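Local coordinates for De novo designed switch protein caging a hemagglutinin binder (sCageHA267_1S) (Synthetic construct, PDB 7CBC), which is a designed six-helix bundle switch that cages a hemagglutinin-binding module, probably for use as a tunable biosensor, at residues A[122-133]-A[221-232]; A[2-10]-A[92-101]. All coordinates share one frame; numbering follows the deposited sequence.

Interaction 1. Residues A[122-133]-A[221-232]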
loop_
_atom_site.group_PDB
_atom_site.type_symbol
_atom_site.label_atom_id
_atom_site.label_comp_id
_atom_site.label_asym_id
_atom_site.label_seq_id
_atom_site.Cartn_x
_atom_site.Cartn_y
_atom_site.Cartn_z
ATOM N N PHE A 122 -2.553 4.399 -6.212
ATOM C CA PHE A 122 -2.625 5.018 -4.892
ATOM C C PHE A 122 -1.703 6.228 -4.795
ATOM O O PHE A 122 -2.082 7.271 -4.236
ATOM C CB PHE A 122 -2.277 4.015 -3.794
ATOM C CG PHE A 122 -2.029 4.661 -2.460
ATOM C CD1 PHE A 122 -3.089 5.013 -1.638
ATOM C CD2 PHE A 122 -0.731 4.937 -2.037
ATOM C CE1 PHE A 122 -2.866 5.640 -0.411
ATOM C CE2 PHE A 122 -0.497 5.562 -0.816
ATOM C CZ PHE A 122 -1.565 5.915 -0.002
ATOM N N LEU A 123 -0.483 6.107 -5.316
ATOM C CA LEU A 123 0.466 7.202 -5.197
ATOM C C LEU A 123 -0.020 8.422 -5.968
ATOM O O LEU A 123 0.179 9.564 -5.534
ATOM C CB LEU A 123 1.842 6.753 -5.682
ATOM C CG LEU A 123 2.933 7.823 -5.674
ATOM C CD1 LEU A 123 3.015 8.518 -4.325
ATOM C CD2 LEU A 123 4.288 7.236 -6.057
ATOM N N GLU A 124 -0.690 8.199 -7.100
ATOM C CA GLU A 124 -1.177 9.319 -7.886
ATOM C C GLU A 124 -2.254 10.088 -7.126
ATOM O O GLU A 124 -2.234 11.330 -7.091
ATOM C CB GLU A 124 -1.651 8.810 -9.253
ATOM C CG GLU A 124 -0.467 8.357 -10.141
ATOM C CD GLU A 124 -0.865 7.556 -11.397
ATOM O OE1 GLU A 124 0.024 7.298 -12.254
ATOM O OE2 GLU A 124 -2.053 7.176 -11.528
ATOM N N ALA A 125 -3.150 9.373 -6.442
ATOM C CA ALA A 125 -4.129 10.044 -5.589
ATOM C C ALA A 125 -3.453 10.806 -4.461
ATOM O O ALA A 125 -3.920 11.877 -4.066
ATOM C CB ALA A 125 -5.127 9.039 -5.014
ATOM N N ALA A 126 -2.357 10.280 -3.918
ATOM C CA ALA A 126 -1.668 11.025 -2.864
ATOM C C ALA A 126 -1.013 12.288 -3.410
ATOM O O ALA A 126 -1.009 13.335 -2.741
ATOM C CB ALA A 126 -0.633 10.130 -2.174
ATOM N N ALA A 127 -0.456 12.225 -4.623
ATOM C CA ALA A 127 0.101 13.436 -5.229
ATOM C C ALA A 127 -0.985 14.460 -5.530
ATOM O O ALA A 127 -0.792 15.665 -5.303
ATOM C CB ALA A 127 0.867 13.095 -6.506
ATOM N N LYS A 128 -2.133 14.011 -6.045
ATOM C CA LYS A 128 -3.201 14.949 -6.367
ATOM C C LYS A 128 -3.715 15.655 -5.117
ATOM O O LYS A 128 -3.938 16.871 -5.141
ATOM C CB LYS A 128 -4.345 14.243 -7.088
ATOM C CG LYS A 128 -3.994 13.784 -8.499
ATOM C CD LYS A 128 -5.189 13.123 -9.153
ATOM C CE LYS A 128 -4.840 12.523 -10.496
ATOM N NZ LYS A 128 -6.078 12.002 -11.154
ATOM N N LEU A 129 -3.900 14.921 -4.017
ATOM C CA LEU A 129 -4.315 15.570 -2.781
ATOM C C LEU A 129 -3.270 16.567 -2.308
ATOM O O LEU A 129 -3.618 17.647 -1.821
ATOM C CB LEU A 129 -4.600 14.546 -1.690
ATOM C CG LEU A 129 -5.764 13.594 -1.953
ATOM C CD1 LEU A 129 -5.830 12.524 -0.870
ATOM C CD2 LEU A 129 -7.070 14.366 -2.024
ATOM N N GLN A 130 -1.984 16.239 -2.450
ATOM C CA GLN A 130 -0.948 17.181 -2.024
ATOM C C GLN A 130 -1.012 18.476 -2.822
ATOM O O GLN A 130 -1.040 19.573 -2.250
ATOM C CB GLN A 130 0.435 16.556 -2.157
ATOM C CG GLN A 130 1.539 17.392 -1.526
ATOM C CD GLN A 130 1.546 17.287 -0.009
ATOM O OE1 GLN A 130 0.639 16.705 0.592
ATOM N NE2 GLN A 130 2.581 17.838 0.618
ATOM N N GLU A 131 -1.020 18.368 -4.149
ATOM C CA GLU A 131 -1.122 19.555 -4.988
ATOM C C GLU A 131 -2.377 20.354 -4.654
ATOM O O GLU A 131 -2.328 21.586 -4.511
ATOM C CB GLU A 131 -1.100 19.122 -6.452
ATOM C CG GLU A 131 -1.717 20.115 -7.421
ATOM C CD GLU A 131 -1.905 19.501 -8.797
ATOM O OE1 GLU A 131 -2.045 18.258 -8.868
ATOM O OE2 GLU A 131 -1.919 20.250 -9.800
ATOM N N LEU A 132 -3.503 19.662 -4.494
ATOM C CA LEU A 132 -4.724 20.301 -4.027
ATOM C C LEU A 132 -4.507 20.991 -2.694
ATOM O O LEU A 132 -4.962 22.123 -2.493
ATOM C CB LEU A 132 -5.842 19.267 -3.902
ATOM C CG LEU A 132 -7.125 19.825 -3.299
ATOM C CD1 LEU A 132 -7.926 20.493 -4.390
ATOM C CD2 LEU A 132 -7.931 18.721 -2.654
ATOM N N ASN A 133 -3.812 20.332 -1.765
ATOM C CA ASN A 133 -3.661 20.922 -0.440
ATOM C C ASN A 133 -2.744 22.139 -0.466
ATOM O O ASN A 133 -2.926 23.069 0.330
ATOM C CB ASN A 133 -3.151 19.873 0.541
ATOM C CG ASN A 133 -4.204 18.833 0.870
ATOM O OD1 ASN A 133 -5.401 19.121 0.843
ATOM N ND2 ASN A 133 -3.766 17.604 1.147
ATOM N N LEU A 221 -3.589 1.515 3.215
ATOM C CA LEU A 221 -3.014 2.779 2.786
ATOM C C LEU A 221 -4.100 3.774 2.401
ATOM O O LEU A 221 -4.014 4.957 2.739
ATOM C CB LEU A 221 -2.071 2.539 1.615
ATOM C CG LEU A 221 -0.746 1.847 1.942
ATOM C CD1 LEU A 221 -0.111 1.393 0.667
ATOM C CD2 LEU A 221 0.180 2.810 2.669
ATOM N N LEU A 222 -5.130 3.316 1.687
ATOM C CA LEU A 222 -6.162 4.240 1.233
ATOM C C LEU A 222 -7.004 4.750 2.396
ATOM O O LEU A 222 -7.389 5.926 2.421
ATOM C CB LEU A 222 -7.055 3.580 0.186
ATOM C CG LEU A 222 -8.141 4.551 -0.286
ATOM C CD1 LEU A 222 -7.506 5.830 -0.769
ATOM C CD2 LEU A 222 -8.981 3.962 -1.378
ATOM N N ARG A 223 -7.308 3.887 3.368
ATOM C CA ARG A 223 -8.055 4.358 4.532
ATOM C C ARG A 223 -7.276 5.416 5.293
ATOM O O ARG A 223 -7.850 6.409 5.747
ATOM C CB ARG A 223 -8.409 3.189 5.446
ATOM C CG ARG A 223 -9.512 2.323 4.873
ATOM C CD ARG A 223 -10.094 1.378 5.911
ATOM N NE ARG A 223 -9.120 0.378 6.319
ATOM C CZ ARG A 223 -9.055 -0.851 5.815
ATOM N NH1 ARG A 223 -9.913 -1.236 4.879
ATOM N NH2 ARG A 223 -8.125 -1.690 6.245
ATOM N N ALA A 224 -5.966 5.222 5.448
ATOM C CA ALA A 224 -5.151 6.230 6.112
ATOM C C ALA A 224 -5.113 7.521 5.311
ATOM O O ALA A 224 -5.165 8.618 5.886
ATOM C CB ALA A 224 -3.738 5.697 6.328
ATOM N N LEU A 225 -5.005 7.419 3.983
ATOM C CA LEU A 225 -4.994 8.623 3.157
ATOM C C LEU A 225 -6.294 9.404 3.308
ATOM O O LEU A 225 -6.274 10.632 3.484
ATOM C CB LEU A 225 -4.751 8.252 1.694
ATOM C CG LEU A 225 -4.688 9.382 0.660
ATOM C CD1 LEU A 225 -3.597 10.397 1.029
ATOM C CD2 LEU A 225 -4.504 8.857 -0.790
ATOM N N ALA A 226 -7.436 8.706 3.263
ATOM C CA ALA A 226 -8.730 9.372 3.415
ATOM C C ALA A 226 -8.871 10.020 4.791
ATOM O O ALA A 226 -9.268 11.190 4.898
ATOM C CB ALA A 226 -9.867 8.391 3.162
ATOM N N GLN A 227 -8.546 9.285 5.857
ATOM C CA GLN A 227 -8.622 9.875 7.194
ATOM C C GLN A 227 -7.686 11.074 7.337
ATOM O O GLN A 227 -8.045 12.078 7.974
ATOM C CB GLN A 227 -8.310 8.824 8.249
ATOM C CG GLN A 227 -9.483 7.918 8.546
ATOM C CD GLN A 227 -9.090 6.771 9.452
ATOM O OE1 GLN A 227 -8.114 6.068 9.188
ATOM N NE2 GLN A 227 -9.841 6.578 10.534
ATOM N N LEU A 228 -6.484 10.993 6.760
ATOM C CA LEU A 228 -5.580 12.136 6.805
ATOM C C LEU A 228 -6.167 13.341 6.078
ATOM O O LEU A 228 -6.001 14.482 6.519
ATOM C CB LEU A 228 -4.232 11.763 6.203
ATOM C CG LEU A 228 -3.295 11.002 7.129
ATOM C CD1 LEU A 228 -1.906 11.000 6.520
ATOM C CD2 LEU A 228 -3.286 11.585 8.533
ATOM N N GLN A 229 -6.850 13.112 4.956
ATOM C CA GLN A 229 -7.387 14.235 4.202
ATOM C C GLN A 229 -8.615 14.833 4.873
ATOM O O GLN A 229 -8.895 16.017 4.678
ATOM C CB GLN A 229 -7.712 13.808 2.774
ATOM C CG GLN A 229 -8.184 14.923 1.860
ATOM C CD GLN A 229 -7.138 16.004 1.589
ATOM O OE1 GLN A 229 -5.942 15.834 1.857
ATOM N NE2 GLN A 229 -7.591 17.119 1.030
ATOM N N GLU A 230 -9.364 14.051 5.657
ATOM C CA GLU A 230 -10.445 14.653 6.436
ATOM C C GLU A 230 -9.900 15.570 7.526
ATOM O O GLU A 230 -10.434 16.662 7.748
ATOM C CB GLU A 230 -11.344 13.576 7.038
ATOM C CG GLU A 230 -12.438 13.092 6.099
ATOM C CD GLU A 230 -13.775 13.767 6.362
ATOM O OE1 GLU A 230 -14.066 14.806 5.724
ATOM O OE2 GLU A 230 -14.536 13.256 7.217
ATOM N N LEU A 231 -8.833 15.154 8.209
ATOM C CA LEU A 231 -8.142 16.069 9.114
ATOM C C LEU A 231 -7.719 17.337 8.396
ATOM O O LEU A 231 -7.874 18.447 8.932
ATOM C CB LEU A 231 -6.911 15.405 9.721
ATOM C CG LEU A 231 -7.090 14.378 10.831
ATOM C CD1 LEU A 231 -5.728 14.064 11.413
ATOM C CD2 LEU A 231 -8.032 14.905 11.907
ATOM N N ASN A 232 -7.153 17.194 7.195
ATOM C CA ASN A 232 -6.617 18.353 6.488
ATOM C C ASN A 232 -7.711 19.369 6.169
ATOM O O ASN A 232 -7.559 20.564 6.439
ATOM C CB ASN A 232 -5.902 17.900 5.220
ATOM C CG ASN A 232 -4.564 17.277 5.507
ATOM O OD1 ASN A 232 -4.039 17.380 6.614
ATOM N ND2 ASN A 232 -4.000 16.612 4.509
#
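F122 and L221 meet by a CH-pi contact, with L221 CB over one face of the ring, 4.0 Å from the F122 centroid. The ring can lie there because F122 CG is anti to its backbone N (chi1 167°), which swings the flat group across to the neighbouring helix. L225 slides past it in the opposite sense, its CD2 3.6 Å from F122 CE1. This is the densest part of the contact: L225 is a knob in a hole made by F122, A125, A126 and L129. The two alanines suit that hole because a single methyl lets the leucine come in deep. Toward the C-terminal side of the alanines, L129 and L225 meet tip to tip, L129 CD1 lying 3.6 Å from L225 CD1. This is knobs-into-holes packing, as in coiled coils and helical bundles; here the axes of 122-133 and 221-232 run 9° from parallel and come within 11.0 Å.

Further toward the C-terminal end the packing turns polar without leaving the buried interior. N133 and Q229 pair as two nearly coplanar amides, their planes 15° apart. Q229 NE2 donates to N133 OD1 at 3.0 Å. N133 ND2 donates back to Q229 OE1 at 2.9 Å. Each donor lies in the acceptor's carbonyl plane, on a lone pair, and the paired bonds fix the rotation of both groups. Q229 NE2 also binds S160 OG, while N232 ND2 adds a weak bond to Q229 OE1 at 3.4 Å and N232 OD1 accepts from Q34, extending the network to helices 146-190 and 3-46. The outward sides are solvent-exposed: E124, E131, Q227 and E230 are long polar chains suited to it, and R223 forms a salt bridge with E216 on its own helix.

Interaction 2. Residues A[2-10]-A[92-101]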
loop_
_atom_site.group_PDB
_atom_site.type_symbol
_atom_site.label_atom_id
_atom_site.label_comp_id
_atom_site.label_asym_id
_atom_site.label_seq_id
_atom_site.Cartn_x
_atom_site.Cartn_y
_atom_site.Cartn_z
ATOM N N SER A 2 6.589 -31.260 -4.397
ATOM C CA SER A 2 7.073 -31.109 -5.769
ATOM C C SER A 2 8.064 -29.961 -5.788
ATOM O O SER A 2 7.822 -28.936 -5.141
ATOM C CB SER A 2 5.954 -30.806 -6.768
ATOM O OG SER A 2 6.476 -30.154 -7.918
ATOM N N GLU A 3 9.159 -30.088 -6.537
ATOM C CA GLU A 3 10.067 -28.947 -6.613
ATOM C C GLU A 3 9.432 -27.763 -7.338
ATOM O O GLU A 3 9.749 -26.607 -7.025
ATOM C CB GLU A 3 11.380 -29.342 -7.285
ATOM C CG GLU A 3 12.518 -28.395 -6.916
ATOM C CD GLU A 3 12.604 -28.152 -5.415
ATOM O OE1 GLU A 3 12.579 -29.140 -4.643
ATOM O OE2 GLU A 3 12.683 -26.971 -5.009
ATOM N N LEU A 4 8.535 -28.019 -8.294
ATOM C CA LEU A 4 7.892 -26.925 -9.009
ATOM C C LEU A 4 6.840 -26.243 -8.142
ATOM O O LEU A 4 6.642 -25.029 -8.236
ATOM C CB LEU A 4 7.276 -27.430 -10.303
ATOM C CG LEU A 4 8.087 -27.162 -11.571
ATOM C CD1 LEU A 4 9.555 -27.508 -11.382
ATOM C CD2 LEU A 4 7.506 -27.899 -12.757
ATOM N N ALA A 5 6.155 -27.007 -7.294
ATOM C CA ALA A 5 5.223 -26.390 -6.360
ATOM C C ALA A 5 5.959 -25.527 -5.344
ATOM O O ALA A 5 5.478 -24.450 -4.974
ATOM C CB ALA A 5 4.393 -27.459 -5.656
ATOM N N ARG A 6 7.122 -25.989 -4.872
ATOM C CA ARG A 6 7.881 -25.200 -3.909
ATOM C C ARG A 6 8.400 -23.924 -4.535
ATOM O O ARG A 6 8.556 -22.907 -3.853
ATOM C CB ARG A 6 9.055 -26.003 -3.364
ATOM C CG ARG A 6 8.648 -27.177 -2.544
ATOM C CD ARG A 6 9.862 -27.883 -1.957
ATOM N NE ARG A 6 9.841 -27.718 -0.515
ATOM C CZ ARG A 6 9.232 -28.566 0.309
ATOM N NH1 ARG A 6 8.604 -29.634 -0.176
ATOM N NH2 ARG A 6 9.238 -28.346 1.616
ATOM N N LYS A 7 8.690 -23.966 -5.827
ATOM C CA LYS A 7 9.191 -22.788 -6.506
ATOM C C LYS A 7 8.084 -21.754 -6.664
ATOM O O LYS A 7 8.312 -20.563 -6.442
ATOM C CB LYS A 7 9.829 -23.236 -7.830
ATOM C CG LYS A 7 10.108 -22.225 -8.938
ATOM C CD LYS A 7 10.291 -20.765 -8.520
ATOM C CE LYS A 7 11.382 -20.436 -7.521
ATOM N NZ LYS A 7 11.195 -19.020 -7.103
ATOM N N LEU A 8 6.867 -22.195 -6.981
ATOM C CA LEU A 8 5.742 -21.276 -7.081
ATOM C C LEU A 8 5.475 -20.583 -5.753
ATOM O O LEU A 8 5.383 -19.349 -5.692
ATOM C CB LEU A 8 4.501 -22.024 -7.558
ATOM C CG LEU A 8 4.612 -22.423 -9.022
ATOM C CD1 LEU A 8 3.575 -23.489 -9.379
ATOM C CD2 LEU A 8 4.461 -21.188 -9.885
ATOM N N LEU A 9 5.359 -21.359 -4.674
ATOM C CA LEU A 9 5.144 -20.757 -3.364
ATOM C C LEU A 9 6.283 -19.812 -3.005
ATOM O O LEU A 9 6.058 -18.742 -2.436
ATOM C CB LEU A 9 4.989 -21.848 -2.310
ATOM C CG LEU A 9 4.641 -21.408 -0.892
ATOM C CD1 LEU A 9 3.319 -20.645 -0.864
ATOM C CD2 LEU A 9 4.582 -22.621 0.033
ATOM N N GLU A 10 7.513 -20.183 -3.355
ATOM C CA GLU A 10 8.663 -19.328 -3.091
ATOM C C GLU A 10 8.564 -18.009 -3.866
ATOM O O GLU A 10 8.891 -16.936 -3.335
ATOM C CB GLU A 10 9.928 -20.115 -3.438
ATOM C CG GLU A 10 11.249 -19.381 -3.424
ATOM C CD GLU A 10 12.310 -20.165 -4.214
ATOM O OE1 GLU A 10 13.004 -19.561 -5.068
ATOM O OE2 GLU A 10 12.426 -21.399 -4.001
ATOM N N ALA A 92 12.866 -22.039 -13.779
ATOM C CA ALA A 92 12.600 -23.426 -13.426
ATOM C C ALA A 92 11.322 -23.942 -14.078
ATOM O O ALA A 92 11.263 -25.116 -14.464
ATOM C CB ALA A 92 12.524 -23.579 -11.906
ATOM N N ILE A 93 10.309 -23.083 -14.242
ATOM C CA ILE A 93 9.001 -23.538 -14.720
ATOM C C ILE A 93 8.989 -23.669 -16.241
ATOM O O ILE A 93 8.581 -24.705 -16.784
ATOM C CB ILE A 93 7.883 -22.592 -14.235
ATOM C CG1 ILE A 93 7.547 -22.791 -12.753
ATOM C CG2 ILE A 93 6.623 -22.747 -15.082
ATOM C CD1 ILE A 93 8.388 -23.805 -12.035
ATOM N N SER A 94 9.444 -22.626 -16.947
ATOM C CA SER A 94 9.285 -22.581 -18.402
ATOM C C SER A 94 9.888 -23.796 -19.092
ATOM O O SER A 94 9.349 -24.275 -20.095
ATOM C CB SER A 94 9.902 -21.300 -18.964
ATOM O OG SER A 94 8.947 -20.262 -19.004
ATOM N N GLY A 95 11.001 -24.310 -18.574
ATOM C CA GLY A 95 11.671 -25.412 -19.227
ATOM C C GLY A 95 11.278 -26.791 -18.760
ATOM O O GLY A 95 11.865 -27.776 -19.218
ATOM N N SER A 96 10.302 -26.905 -17.860
ATOM C CA SER A 96 9.932 -28.196 -17.296
ATOM C C SER A 96 8.801 -28.875 -18.055
ATOM O O SER A 96 8.570 -30.077 -17.855
ATOM C CB SER A 96 9.517 -28.033 -15.831
ATOM O OG SER A 96 8.313 -27.288 -15.739
ATOM N N GLY A 97 8.092 -28.140 -18.909
ATOM C CA GLY A 97 6.993 -28.724 -19.653
ATOM C C GLY A 97 5.772 -29.054 -18.827
ATOM O O GLY A 97 5.002 -29.938 -19.206
ATOM N N SER A 98 5.572 -28.368 -17.701
ATOM C CA SER A 98 4.430 -28.611 -16.826
ATOM C C SER A 98 3.361 -27.567 -17.137
ATOM O O SER A 98 3.551 -26.373 -16.871
ATOM C CB SER A 98 4.847 -28.559 -15.356
ATOM O OG SER A 98 3.758 -28.885 -14.505
ATOM N N TYR A 99 2.241 -28.014 -17.709
ATOM C CA TYR A 99 1.172 -27.078 -18.042
ATOM C C TYR A 99 0.606 -26.407 -16.796
ATOM O O TYR A 99 0.156 -25.255 -16.860
ATOM C CB TYR A 99 0.073 -27.809 -18.822
ATOM C CG TYR A 99 -1.267 -27.102 -18.855
ATOM C CD1 TYR A 99 -1.513 -26.061 -19.749
ATOM C CD2 TYR A 99 -2.293 -27.484 -17.998
ATOM C CE1 TYR A 99 -2.755 -25.414 -19.777
ATOM C CE2 TYR A 99 -3.523 -26.852 -18.014
ATOM C CZ TYR A 99 -3.756 -25.818 -18.904
ATOM O OH TYR A 99 -4.990 -25.198 -18.901
ATOM N N LEU A 100 0.618 -27.103 -15.656
ATOM C CA LEU A 100 0.043 -26.539 -14.439
ATOM C C LEU A 100 0.983 -25.514 -13.809
ATOM O O LEU A 100 0.545 -24.439 -13.389
ATOM C CB LEU A 100 -0.301 -27.659 -13.450
ATOM C CG LEU A 100 -1.347 -28.677 -13.936
ATOM C CD1 LEU A 100 -1.357 -29.913 -13.062
ATOM C CD2 LEU A 100 -2.738 -28.069 -13.991
ATOM N N ALA A 101 2.278 -25.832 -13.742
ATOM C CA ALA A 101 3.263 -24.872 -13.259
ATOM C C ALA A 101 3.218 -23.581 -14.068
ATOM O O ALA A 101 3.261 -22.483 -13.505
ATOM C CB ALA A 101 4.662 -25.490 -13.306
#
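L4 and A101 bring their CA atoms within 6.6 Å of each other where the first turns of helix 3-46 lie against the loop that ends helix 50-93 and starts helix 99-142. L4 is the centre of the contact. Its CG meets I93 CD1 at 3.4 Å, tighter than usual, and with I93 chi2 nearly eclipsed (3°) the exact place of that methyl is doubtful. L4 CD2 lies between the S96 side chain, S98 CB and A101 CB, 3.1 Å from S96 OG in a plain contact, not a bond. With an alanine here, CG and both CD branches are gone, which would probably leave a gap beside I93 CD1 and take from A101 CB its leucine neighbour. L8 also packs on A101. K7 gives only its aliphatic part, CG lying 3.9 Å from I93 CD1, while its bent chain carries NZ away to a salt bridge with E10 OE1. Serine suits the helix starts and the turn, its short hydroxyl bonding back to nearby backbone: S2 OG accepts from A5 N and, weakly, from L4 N, S98 OG weakly from A101 N, and S96 OG donates to I93 O. With no hydrogen bond crossing, the contact rests on van der Waals packing, largely of apolar groups.

Overall arrangement
Interaction 2 comes first along the chain and closes before interaction 1 opens, yet both use helix 99-142: its first turn in interaction 2, its middle in interaction 1. Their centres are 41 Å apart and their nearest atoms about 21 Å, on opposite sides of the chain's centre. Interaction 1, about 13 Å from that centre, joins helix 99-142 to helix 195-239 deep in the bundle. Interaction 2, about 29 Å from it, lies at one end of the bundle between helices 3-46, 50-93 and 99-142. Helix 99-142 thus probably ties this end to the buried core. There R6 makes a cation-pi contact with Y287, in the C-terminal region whose C275-C301 disulfide probably marks the caged binder.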